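Local coordinates for citrate synthase (Metallosphaera sedula, PDB 6ABW), which probably catalyses the condensation of acetyl-CoA with oxaloacetate, with hydrolysis of the thioester, to give citrate and free CoA in the tricarboxylic acid cycle, at residues Y32-E36 against N37-R41; K78-L81 against D82-Y85; R129-A132 against V133-V136; R271-K274 against T275-R279. All coordinates share one frame; numbering follows the deposited sequence.

Contact 1 (Y32-E36 against N37-R41); sequences YIDGE and NGILR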
loop_
_atom_site.group_PDB
_atom_site.type_symbol
_atom_site.label_atom_id
_atom_site.label_comp_id
_atom_site.label_asym_id
_atom_site.label_seq_id
_atom_site.Cartn_x
_atom_site.Cartn_y
_atom_site.Cartn_z
ATOM N N TYR A 32 -9.730 18.885 -14.053
ATOM C CA TYR A 32 -10.831 18.799 -15.042
ATOM C C TYR A 32 -10.276 18.251 -16.359
ATOM O O TYR A 32 -9.271 18.723 -16.854
ATOM C CB TYR A 32 -11.417 20.197 -15.253
ATOM C CG TYR A 32 -12.424 20.270 -16.376
ATOM C CD1 TYR A 32 -13.688 19.725 -16.213
ATOM C CD2 TYR A 32 -12.082 20.869 -17.586
ATOM C CE1 TYR A 32 -14.597 19.737 -17.248
ATOM C CE2 TYR A 32 -13.026 20.930 -18.635
ATOM C CZ TYR A 32 -14.271 20.377 -18.420
ATOM O OH TYR A 32 -15.230 20.359 -19.410
ATOM N N ILE A 33 -10.973 17.290 -16.944
ATOM C CA ILE A 33 -10.571 16.700 -18.216
ATOM C C ILE A 33 -11.747 16.730 -19.159
ATOM O O ILE A 33 -12.832 16.313 -18.755
ATOM C CB ILE A 33 -10.084 15.233 -18.052
ATOM C CG1 ILE A 33 -8.897 15.180 -17.121
ATOM C CG2 ILE A 33 -9.658 14.678 -19.396
ATOM C CD1 ILE A 33 -8.631 13.811 -16.552
ATOM N N ASP A 34 -11.540 17.275 -20.358
ATOM C CA ASP A 34 -12.525 17.178 -21.445
ATOM C C ASP A 34 -11.917 16.318 -22.540
ATOM O O ASP A 34 -11.079 16.753 -23.283
ATOM C CB ASP A 34 -12.936 18.579 -21.928
ATOM C CG ASP A 34 -13.928 18.553 -23.143
ATOM O OD1 ASP A 34 -14.293 17.485 -23.667
ATOM O OD2 ASP A 34 -14.303 19.666 -23.592
ATOM N N GLY A 35 -12.294 15.052 -22.576
ATOM C CA GLY A 35 -11.738 14.134 -23.563
ATOM C C GLY A 35 -12.058 14.437 -25.023
ATOM O O GLY A 35 -11.261 14.136 -25.931
ATOM N N GLU A 36 -13.205 15.046 -25.263
ATOM C CA GLU A 36 -13.649 15.296 -26.656
ATOM C C GLU A 36 -12.860 16.426 -27.272
ATOM O O GLU A 36 -12.591 16.452 -28.486
ATOM C CB GLU A 36 -15.162 15.612 -26.720
ATOM C CG GLU A 36 -16.092 14.572 -26.059
ATOM C CD GLU A 36 -15.990 13.131 -26.605
ATOM O OE1 GLU A 36 -16.126 12.906 -27.832
ATOM O OE2 GLU A 36 -15.819 12.195 -25.782
ATOM N N ASN A 37 -12.479 17.387 -26.432
ATOM C CA ASN A 37 -11.853 18.615 -26.864
ATOM C C ASN A 37 -10.373 18.704 -26.468
ATOM O O ASN A 37 -9.702 19.644 -26.854
ATOM C CB ASN A 37 -12.612 19.823 -26.306
ATOM C CG ASN A 37 -14.013 19.940 -26.889
ATOM O OD1 ASN A 37 -14.139 20.071 -28.097
ATOM N ND2 ASN A 37 -15.053 19.853 -26.058
ATOM N N GLY A 38 -9.855 17.745 -25.699
ATOM C CA GLY A 38 -8.435 17.759 -25.455
ATOM C C GLY A 38 -8.021 18.796 -24.430
ATOM O O GLY A 38 -6.961 19.376 -24.545
ATOM N N ILE A 39 -8.795 18.912 -23.369
ATOM C CA ILE A 39 -8.589 19.964 -22.377
ATOM C C ILE A 39 -8.255 19.338 -21.048
ATOM O O ILE A 39 -8.911 18.403 -20.634
ATOM C CB ILE A 39 -9.834 20.844 -22.190
ATOM C CG1 ILE A 39 -10.232 21.506 -23.538
ATOM C CG2 ILE A 39 -9.628 21.877 -21.064
ATOM C CD1 ILE A 39 -11.560 22.219 -23.455
ATOM N N LEU A 40 -7.200 19.865 -20.431
ATOM C CA LEU A 40 -6.776 19.456 -19.107
ATOM C C LEU A 40 -6.542 20.753 -18.303
ATOM O O LEU A 40 -5.768 21.636 -18.732
ATOM C CB LEU A 40 -5.465 18.648 -19.207
ATOM C CG LEU A 40 -4.933 18.312 -17.842
ATOM C CD1 LEU A 40 -5.829 17.498 -16.975
ATOM C CD2 LEU A 40 -3.564 17.644 -18.021
ATOM N N ARG A 41 -7.227 20.864 -17.178
ATOM C CA ARG A 41 -7.049 21.989 -16.245
ATOM C C ARG A 41 -6.797 21.501 -14.850
ATOM O O ARG A 41 -7.368 20.531 -14.449
ATOM C CB ARG A 41 -8.274 22.901 -16.169
ATOM C CG ARG A 41 -8.594 23.503 -17.525
ATOM C CD ARG A 41 -9.811 24.358 -17.422
ATOM N NE ARG A 41 -10.235 24.679 -18.767
ATOM C CZ ARG A 41 -11.498 24.711 -19.167
ATOM N NH1 ARG A 41 -11.725 25.023 -20.448
ATOM N NH2 ARG A 41 -12.515 24.514 -18.322
#

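Contact 2 (K78-L81 against D82-Y85); sequences KSAL and DEAY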
loop_
_atom_site.group_PDB
_atom_site.type_symbol
_atom_site.label_atom_id
_atom_site.label_comp_id
_atom_site.label_asym_id
_atom_site.label_seq_id
_atom_site.Cartn_x
_atom_site.Cartn_y
_atom_site.Cartn_z
ATOM N N LYS A 78 8.531 27.514 -0.474
ATOM C CA LYS A 78 9.884 27.208 -0.769
ATOM C C LYS A 78 10.776 26.911 0.435
ATOM O O LYS A 78 11.580 25.973 0.371
ATOM C CB LYS A 78 10.480 28.320 -1.583
ATOM C CG LYS A 78 9.925 28.363 -2.991
ATOM C CD LYS A 78 10.506 29.542 -3.724
ATOM C CE LYS A 78 10.185 29.422 -5.210
ATOM N NZ LYS A 78 10.751 30.626 -5.862
ATOM N N SER A 79 10.687 27.711 1.497
ATOM C CA SER A 79 11.474 27.433 2.731
ATOM C C SER A 79 11.060 26.076 3.354
ATOM O O SER A 79 11.912 25.341 3.864
ATOM C CB SER A 79 11.205 28.491 3.812
ATOM O OG SER A 79 11.515 29.729 3.286
ATOM N N ALA A 80 9.785 25.766 3.310
ATOM C CA ALA A 80 9.293 24.475 3.865
ATOM C C ALA A 80 9.847 23.273 3.055
ATOM O O ALA A 80 10.311 22.277 3.636
ATOM C CB ALA A 80 7.799 24.448 3.890
ATOM N N LEU A 81 9.884 23.412 1.721
ATOM C CA LEU A 81 10.538 22.394 0.894
ATOM C C LEU A 81 11.999 22.243 1.251
ATOM O O LEU A 81 12.480 21.132 1.492
ATOM C CB LEU A 81 10.421 22.695 -0.603
ATOM C CG LEU A 81 9.039 22.603 -1.150
ATOM C CD1 LEU A 81 9.000 23.315 -2.514
ATOM C CD2 LEU A 81 8.615 21.135 -1.365
ATOM N N ASP A 82 12.717 23.381 1.364
ATOM C CA ASP A 82 14.145 23.337 1.670
ATOM C C ASP A 82 14.490 22.641 2.966
ATOM O O ASP A 82 15.429 21.878 3.002
ATOM C CB ASP A 82 14.771 24.721 1.745
ATOM C CG ASP A 82 14.849 25.395 0.361
ATOM O OD1 ASP A 82 14.772 24.681 -0.687
ATOM O OD2 ASP A 82 14.998 26.645 0.298
ATOM N N GLU A 83 13.674 22.846 3.963
ATOM C CA GLU A 83 14.037 22.266 5.288
ATOM C C GLU A 83 13.630 20.783 5.323
ATOM O O GLU A 83 14.141 20.060 6.132
ATOM C CB GLU A 83 13.478 23.091 6.429
ATOM C CG GLU A 83 12.015 22.964 6.643
ATOM C CD GLU A 83 11.429 23.915 7.690
ATOM O OE1 GLU A 83 10.202 24.249 7.554
ATOM O OE2 GLU A 83 12.161 24.304 8.646
ATOM N N ALA A 84 12.734 20.358 4.417
ATOM C CA ALA A 84 12.254 18.979 4.407
ATOM C C ALA A 84 13.145 18.009 3.614
ATOM O O ALA A 84 12.991 16.825 3.792
ATOM C CB ALA A 84 10.843 18.964 3.886
ATOM N N TYR A 85 14.039 18.453 2.749
ATOM C CA TYR A 85 14.829 17.514 1.908
ATOM C C TYR A 85 15.588 16.483 2.697
ATOM O O TYR A 85 15.669 15.345 2.271
ATOM C CB TYR A 85 15.840 18.236 1.020
ATOM C CG TYR A 85 15.179 19.021 -0.092
ATOM C CD1 TYR A 85 14.327 18.373 -1.008
ATOM C CD2 TYR A 85 15.522 20.346 -0.332
ATOM C CE1 TYR A 85 13.709 19.072 -2.037
ATOM C CE2 TYR A 85 15.010 21.049 -1.422
ATOM C CZ TYR A 85 14.066 20.426 -2.237
ATOM O OH TYR A 85 13.571 21.129 -3.283
#

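Contact 3 (R129-A132 against V133-V136); sequences RDNA and VKLV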
loop_
_atom_site.group_PDB
_atom_site.type_symbol
_atom_site.label_atom_id
_atom_site.label_comp_id
_atom_site.label_asym_id
_atom_site.label_seq_id
_atom_site.Cartn_x
_atom_site.Cartn_y
_atom_site.Cartn_z
ATOM N N ARG A 129 -1.652 20.016 4.862
ATOM C CA ARG A 129 -1.036 20.538 3.670
ATOM C C ARG A 129 0.434 20.743 3.897
ATOM O O ARG A 129 1.211 20.427 3.030
ATOM C CB ARG A 129 -1.781 21.778 3.164
ATOM C CG ARG A 129 -3.178 21.475 2.725
ATOM C CD ARG A 129 -4.039 22.769 2.614
ATOM N NE ARG A 129 -5.382 22.424 2.209
ATOM C CZ ARG A 129 -6.249 21.800 2.999
ATOM N NH1 ARG A 129 -5.948 21.504 4.282
ATOM N NH2 ARG A 129 -7.375 21.405 2.519
ATOM N N ASP A 130 0.827 21.218 5.098
ATOM C CA ASP A 130 2.236 21.321 5.444
ATOM C C ASP A 130 2.900 19.920 5.389
ATOM O O ASP A 130 4.060 19.816 4.972
ATOM C CB ASP A 130 2.467 21.898 6.849
ATOM C CG ASP A 130 2.048 23.416 7.011
ATOM O OD1 ASP A 130 1.983 24.222 6.051
ATOM O OD2 ASP A 130 1.811 23.800 8.191
ATOM N N ASN A 131 2.235 18.904 5.918
ATOM C CA ASN A 131 2.763 17.511 5.867
ATOM C C ASN A 131 2.935 17.037 4.420
ATOM O O ASN A 131 3.904 16.408 4.118
ATOM C CB ASN A 131 1.845 16.546 6.636
ATOM C CG ASN A 131 1.839 16.837 8.176
ATOM O OD1 ASN A 131 0.909 16.451 8.906
ATOM N ND2 ASN A 131 2.858 17.482 8.641
ATOM N N ALA A 132 2.004 17.382 3.536
ATOM C CA ALA A 132 2.120 17.021 2.112
ATOM C C ALA A 132 3.295 17.718 1.409
ATOM O O ALA A 132 4.029 17.117 0.582
ATOM C CB ALA A 132 0.836 17.335 1.428
ATOM N N VAL A 133 3.506 19.009 1.736
ATOM C CA VAL A 133 4.653 19.758 1.177
ATOM C C VAL A 133 5.965 19.115 1.540
ATOM O O VAL A 133 6.833 18.944 0.702
ATOM C CB VAL A 133 4.658 21.234 1.641
ATOM C CG1 VAL A 133 5.988 21.938 1.287
ATOM C CG2 VAL A 133 3.532 21.974 0.932
ATOM N N LYS A 134 6.074 18.714 2.805
ATOM C CA LYS A 134 7.303 18.072 3.253
ATOM C C LYS A 134 7.473 16.689 2.534
ATOM O O LYS A 134 8.575 16.279 2.201
ATOM C CB LYS A 134 7.287 17.861 4.769
ATOM C CG LYS A 134 7.561 19.164 5.579
ATOM C CD LYS A 134 7.676 18.912 7.071
ATOM C CE LYS A 134 6.296 18.876 7.730
ATOM N NZ LYS A 134 6.484 18.492 9.149
ATOM N N LEU A 135 6.389 15.987 2.342
ATOM C CA LEU A 135 6.459 14.686 1.650
ATOM C C LEU A 135 6.949 14.857 0.202
ATOM O O LEU A 135 7.713 14.048 -0.293
ATOM C CB LEU A 135 5.044 14.014 1.694
ATOM C CG LEU A 135 4.960 12.598 1.045
ATOM C CD1 LEU A 135 3.813 11.801 1.666
ATOM C CD2 LEU A 135 4.745 12.655 -0.462
ATOM N N VAL A 136 6.453 15.863 -0.500
ATOM C CA VAL A 136 6.863 16.121 -1.896
ATOM C C VAL A 136 8.368 16.406 -1.984
ATOM O O VAL A 136 9.078 15.859 -2.834
ATOM C CB VAL A 136 6.034 17.256 -2.534
ATOM C CG1 VAL A 136 6.680 17.665 -3.849
ATOM C CG2 VAL A 136 4.608 16.724 -2.755
#

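Contact 4 (R271-K274 against T275-R279); sequences RVYK and TYDPR. With ACO (acetyl coenzyme *a), chain D.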
loop_
_atom_site.group_PDB
_atom_site.type_symbol
_atom_site.label_atom_id
_atom_site.label_comp_id
_atom_site.label_asym_id
_atom_site.label_seq_id
_atom_site.Cartn_x
_atom_site.Cartn_y
_atom_site.Cartn_z
ATOM N N ARG A 271 -8.017 6.259 -23.049
ATOM C CA ARG A 271 -9.463 5.930 -22.750
ATOM C C ARG A 271 -10.399 7.131 -22.732
ATOM O O ARG A 271 -11.617 6.941 -22.892
ATOM C CB ARG A 271 -9.614 5.155 -21.410
ATOM C CG ARG A 271 -9.141 3.700 -21.534
ATOM C CD ARG A 271 -9.501 2.765 -20.372
ATOM N NE ARG A 271 -8.728 1.506 -20.492
ATOM C CZ ARG A 271 -8.963 0.505 -21.365
ATOM N NH1 ARG A 271 -9.964 0.552 -22.247
ATOM N NH2 ARG A 271 -8.162 -0.569 -21.368
ATOM N N VAL A 272 -9.889 8.328 -22.461
ATOM C CA VAL A 272 -10.690 9.563 -22.357
ATOM C C VAL A 272 -10.479 10.508 -23.533
ATOM O O VAL A 272 -11.449 11.029 -24.136
ATOM C CB VAL A 272 -10.390 10.297 -20.998
ATOM C CG1 VAL A 272 -11.248 11.521 -20.802
ATOM C CG2 VAL A 272 -10.653 9.348 -19.828
ATOM N N TYR A 273 -9.231 10.854 -23.815
ATOM C CA TYR A 273 -8.894 11.760 -24.902
ATOM C C TYR A 273 -9.120 11.120 -26.285
ATOM O O TYR A 273 -8.579 10.067 -26.572
ATOM C CB TYR A 273 -7.447 12.250 -24.882
ATOM C CG TYR A 273 -7.121 13.113 -23.667
ATOM C CD1 TYR A 273 -7.794 14.303 -23.453
ATOM C CD2 TYR A 273 -6.145 12.715 -22.723
ATOM C CE1 TYR A 273 -7.525 15.091 -22.356
ATOM C CE2 TYR A 273 -5.840 13.512 -21.610
ATOM C CZ TYR A 273 -6.553 14.667 -21.423
ATOM O OH TYR A 273 -6.352 15.462 -20.355
ATOM N N LYS A 274 -9.925 11.771 -27.106
ATOM C CA LYS A 274 -10.156 11.321 -28.476
ATOM C C LYS A 274 -9.442 12.256 -29.463
ATOM O O LYS A 274 -9.687 12.213 -30.657
ATOM C CB LYS A 274 -11.669 11.198 -28.721
ATOM C CG LYS A 274 -12.394 10.236 -27.749
ATOM C CD LYS A 274 -11.733 8.854 -27.710
ATOM C CE LYS A 274 -12.191 7.924 -26.575
ATOM N NZ LYS A 274 -11.137 6.851 -26.396
ATOM N N THR A 275 -8.469 13.018 -28.960
ATOM C CA THR A 275 -7.676 14.007 -29.654
ATOM C C THR A 275 -6.244 13.722 -29.172
ATOM O O THR A 275 -6.060 12.780 -28.319
ATOM C CB THR A 275 -8.003 15.421 -29.131
ATOM O OG1 THR A 275 -7.811 15.476 -27.700
ATOM C CG2 THR A 275 -9.458 15.758 -29.349
ATOM N N TYR A 276 -5.266 14.492 -29.658
ATOM C CA TYR A 276 -3.961 14.548 -28.957
ATOM C C TYR A 276 -4.190 14.827 -27.440
ATOM O O TYR A 276 -5.022 15.629 -27.039
ATOM C CB TYR A 276 -3.058 15.679 -29.468
ATOM C CG TYR A 276 -2.024 15.342 -30.538
ATOM C CD1 TYR A 276 -2.464 15.050 -31.821
ATOM C CD2 TYR A 276 -0.646 15.392 -30.291
ATOM C CE1 TYR A 276 -1.571 14.816 -32.837
ATOM C CE2 TYR A 276 0.265 15.120 -31.293
ATOM C CZ TYR A 276 -0.223 14.819 -32.571
ATOM O OH TYR A 276 0.516 14.520 -33.670
ATOM N N ASP A 277 -3.440 14.131 -26.609
ATOM C CA ASP A 277 -3.437 14.406 -25.170
ATOM C C ASP A 277 -2.735 15.747 -25.045
ATOM O O ASP A 277 -1.624 15.922 -25.551
ATOM C CB ASP A 277 -2.679 13.240 -24.537
ATOM C CG ASP A 277 -2.480 13.325 -23.068
ATOM O OD1 ASP A 277 -2.500 14.435 -22.454
ATOM O OD2 ASP A 277 -2.366 12.179 -22.517
ATOM N N PRO A 278 -3.367 16.728 -24.369
ATOM C CA PRO A 278 -2.707 18.048 -24.249
ATOM C C PRO A 278 -1.331 17.974 -23.648
ATOM O O PRO A 278 -0.469 18.826 -23.956
ATOM C CB PRO A 278 -3.647 18.848 -23.391
ATOM C CG PRO A 278 -4.528 17.884 -22.709
ATOM C CD PRO A 278 -4.625 16.656 -23.616
ATOM N N ARG A 279 -1.095 16.952 -22.808
ATOM C CA ARG A 279 0.257 16.814 -22.260
ATOM C C ARG A 279 1.317 16.419 -23.262
ATOM O O ARG A 279 2.504 16.769 -23.086
ATOM C CB ARG A 279 0.299 15.822 -21.061
ATOM C CG ARG A 279 -0.616 16.271 -19.950
ATOM C CD ARG A 279 -0.907 15.174 -18.952
ATOM N NE ARG A 279 -1.720 14.131 -19.577
ATOM C CZ ARG A 279 -2.028 12.972 -18.996
ATOM N NH1 ARG A 279 -1.676 12.706 -17.760
ATOM N NH2 ARG A 279 -2.655 12.024 -19.661
HETATM N N1A ACO D . -2.224 1.594 -31.652
HETATM C C2A ACO D . -2.896 1.109 -32.758
HETATM N N3A ACO D . -4.272 0.944 -32.792
HETATM C C4A ACO D . -4.986 1.277 -31.690
HETATM C C5A ACO D . -4.323 1.814 -30.481
HETATM C C6A ACO D . -2.871 1.963 -30.538
HETATM N N6A ACO D . -2.236 2.412 -29.435
HETATM N N7A ACO D . -5.278 2.028 -29.544
HETATM C C8A ACO D . -6.468 1.670 -30.087
HETATM N N9A ACO D . -6.281 1.221 -31.348
HETATM C C1B ACO D . -7.339 0.769 -32.299
HETATM C C2B ACO D . -8.240 -0.355 -31.761
HETATM O O2B ACO D . -7.702 -1.666 -31.938
HETATM C C3B ACO D . -9.462 -0.131 -32.608
HETATM O O3B ACO D . -9.212 -0.788 -33.863
HETATM P P3B ACO D . -10.370 -1.395 -34.842
HETATM O O7A ACO D . -9.669 -2.496 -35.616
HETATM O O8A ACO D . -10.795 -0.215 -35.712
HETATM O O9A ACO D . -11.427 -1.912 -33.872
HETATM C C4B ACO D . -9.544 1.392 -32.781
HETATM O O4B ACO D . -8.211 1.895 -32.610
HETATM C C5B ACO D . -10.407 2.096 -31.764
HETATM O O5B ACO D . -9.952 1.773 -30.450
HETATM P P1A ACO D . -10.618 2.513 -29.177
HETATM O O1A ACO D . -11.892 1.749 -28.901
HETATM O O2A ACO D . -10.613 4.025 -29.449
HETATM O O3A ACO D . -9.624 2.316 -27.912
HETATM P P2A ACO D . -9.395 0.926 -27.115
HETATM O O4A ACO D . -10.229 0.874 -25.862
HETATM O O5A ACO D . -9.270 -0.220 -28.076
HETATM O O6A ACO D . -7.941 1.304 -26.520
HETATM C CBP ACO D . -6.523 2.351 -24.918
HETATM C CCP ACO D . -7.664 2.554 -25.879
HETATM C CDP ACO D . -5.747 3.522 -24.358
HETATM C CEP ACO D . -6.466 1.004 -24.182
HETATM C CAP ACO D . -5.445 1.968 -26.060
HETATM O OAP ACO D . -5.305 2.920 -27.130
HETATM C C9P ACO D . -4.011 1.668 -25.612
HETATM O O9P ACO D . -3.751 0.520 -25.269
HETATM N N8P ACO D . -3.109 2.683 -25.596
HETATM C C7P ACO D . -1.836 2.562 -24.923
HETATM C C6P ACO D . -0.829 1.639 -25.568
HETATM C C5P ACO D . 0.331 1.599 -24.579
HETATM O O5P ACO D . 1.259 2.398 -24.686
HETATM N N4P ACO D . 0.320 0.646 -23.620
HETATM C C3P ACO D . 1.428 0.441 -22.678
HETATM C C2P ACO D . 0.886 0.740 -21.297
HETATM S S1P ACO D . 0.735 -0.772 -20.410
HETATM C C ACO D . 1.735 -0.268 -19.194
HETATM O O ACO D . 2.933 -0.322 -19.406
HETATM C CH3 ACO D . 1.093 0.264 -17.947
#

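Contact 1 (Y32-E36 against N37-R41)
Asp34 reaches across a beta hairpin to Asn37, tying a tight turn in which Gly38 and Ile39 both face the aspartate: a G1 beta bulge. The CB of Asp34 rests on Ile39 CB, its neighbour in the hydrogen-bonded pair. With CG anti to the backbone N (chi1 177°), the carboxylate swings over the turn. There OD1 takes weak bonds from the backbone N of Glu36 and of Asn37, while Asp34 OD2 accepts Asn37 ND2 at 2.6 Å on its syn side, nearly straight. The carboxylate and amide planes stand 88° apart. Aspartate and asparagine suit the turn because each is just long enough for OD2 and ND2 to meet across it. Glycine suits Gly38's place, where phi is positive. Further along, Tyr32 CE2 lies over one face of the Arg41 guanidinium, 3.6 Å from Arg41 NH2, the two planes 20° apart, and Tyr32 meets the ring of Tyr375 of the second subunit. On the other side of the hairpin Ile33 CG1 packs on Leu40 CD1, and both side chains touch Tyr273 and His195. Backbone bonds pair Tyr32 with Arg41, and Asp34 O accepts from Ile39 N at 3.1 Å and, weakly, from Gly38 N at 2.9 Å.

Contact 2 (K78-L81 against D82-Y85)
Tyr85 lays one face of its ring under the backbone carbonyl of Leu81, whose oxygen sits 3.6 Å above the ring plane and over its centre. The tyrosine CG lies beside its own backbone N (chi1 -70°), which turns the ring back beneath the preceding turn. Asp82 also leans back along the helix, its CG 3.3 Å from Lys78 O; Asp82 OD1 bonds a glycerol, probably from the crystallisation liquor, that Tyr85 OH also grips. Glu83 differs: its CG stands between backbone N and carbonyl carbon (chi1 74°), and the extended chain brings OE1 to 3.8 Å from Ala80 CA. These residues belong to the C-terminal part of helix 71-84, where the backbone bonds weaken. Asp82 N reaches Lys78 O at 3.0 Å, but Ala84 N bonds only weakly to Ala80 O and to Leu81 O, and Tyr85 N weakly to Leu81 O at 3.3 Å. An alanine in place of Tyr85 would probably leave the Leu81 carbonyl without its aromatic cover and open a gap beside Phe164 and Ser167 of helix 164-173. Small Ala84 and branched Leu81 suit the side against helix 128-151, where both touch Ala137, while Ser79 OG bonds back to Gln75 O.

Contact 3 (R129-A132 against V133-V136)
Val133, Lys134, Leu135 and Val136 each give their backbone N-H to the carbonyl four residues earlier, in an unbroken alpha-helical ladder. The bonds run from 2.9 Å for Val136 N to Ala132 O up to 3.2 Å for Lys134 N to Asp130 O. Arg129 NH2 makes a salt bridge to Glu363 of helix 342-365. Each valine sets its CG2 beside its own backbone N, on the carbonyl the N-H is bonded to: Val133 CG2 lies 3.5 Å from Arg129 O, and Val136 CG2 3.4 Å from Ala132 O. Lys134 folds back along the helix, bent at its third torsion (chi3 -84°), so that CE comes 3.7 Å from Asp130 O and 3.8 Å from Asn131 ND2. Amide and lysine chain run side by side. An alanine at Lys134 would probably strip this aliphatic cover from the Asp130 carbonyl and leave the Asn131 amide freer to turn. Apolar residues suit the buried faces: Val133 packs on Leu77 of helix 71-84, small Ala132 lets Thr355 and Ile359 come close, and Leu135 fills against Val218 of helix 214-225. A helix packed by several others on its apolar side, with a polar side towards solvent, fits the mainly alpha-helical fold of citrate synthases.

Contact 4 (R271-K274 against T275-R279)
Tyr273 presents one ring face to the backbone and ring of the following turn: Pro278 CD lies 3.7 Å from the Tyr273 ring centroid, a CH-pi contact, and Asp277 CA lies over the same face nearer the rim. At the ring edge, near its plane, comes Arg279 NH2, 4.0 Å from Tyr273 CE2. Proline suits this place because its CD methylene, next to the ring nitrogen, puts polarised C-H groups over the tyrosine. One face of the Arg271 guanidinium bears the CEP methyl of acetyl-CoA, with Arg271 NH1 3.6 Å from the ligand's O4A. Asp277 is the N-cap of the next helix. Its carboxylate turns away from its own N-H (chi1 177°), bringing Asp277 OD1 to 2.9 Å from Arg279 N; Asp277 OD1 also takes Arg279 NE at 3.0 Å while Asp277 OD2 takes Arg279 NH2 at 2.9 Å, a side-on, two-nitrogen salt bridge. A short acid thus both caps the helix and fixes the arginine. Thr275 OG1 bonds Tyr276 O from well above the carbonyl plane. Tyr273 OH is bonded to His195, and the Tyr273 ring meets that of His270, a predicted active-site residue. The segment leads from the acetyl-CoA pocket into helix 278-292, while Pro278 and Arg279 pack on Leu40 of strand 39-42.

Along the chain the four contacts follow one another without overlap, yet in space they form two pairs. Contacts 1 and 4 have centres about 7 Å apart: the hairpin of strands 31-34 and 39-42 lies against the loop leading into helix 278-292, with Gly35 O probably hydrogen-bonded to Lys274 N and Gly38 O packed on Pro278 CG. Contacts 2 and 3, centres about 9 Å apart, join helix 71-84 to helix 128-151 through Leu81, Ala80 and Val133. Some 28 to 35 Å separates the centres of one pair from those of the other. Contact 4 supplies Arg271 to the acetyl-CoA pocket and contact 1 lies near the predicted active-site His270, whereas the second pair is helix packing distant from both.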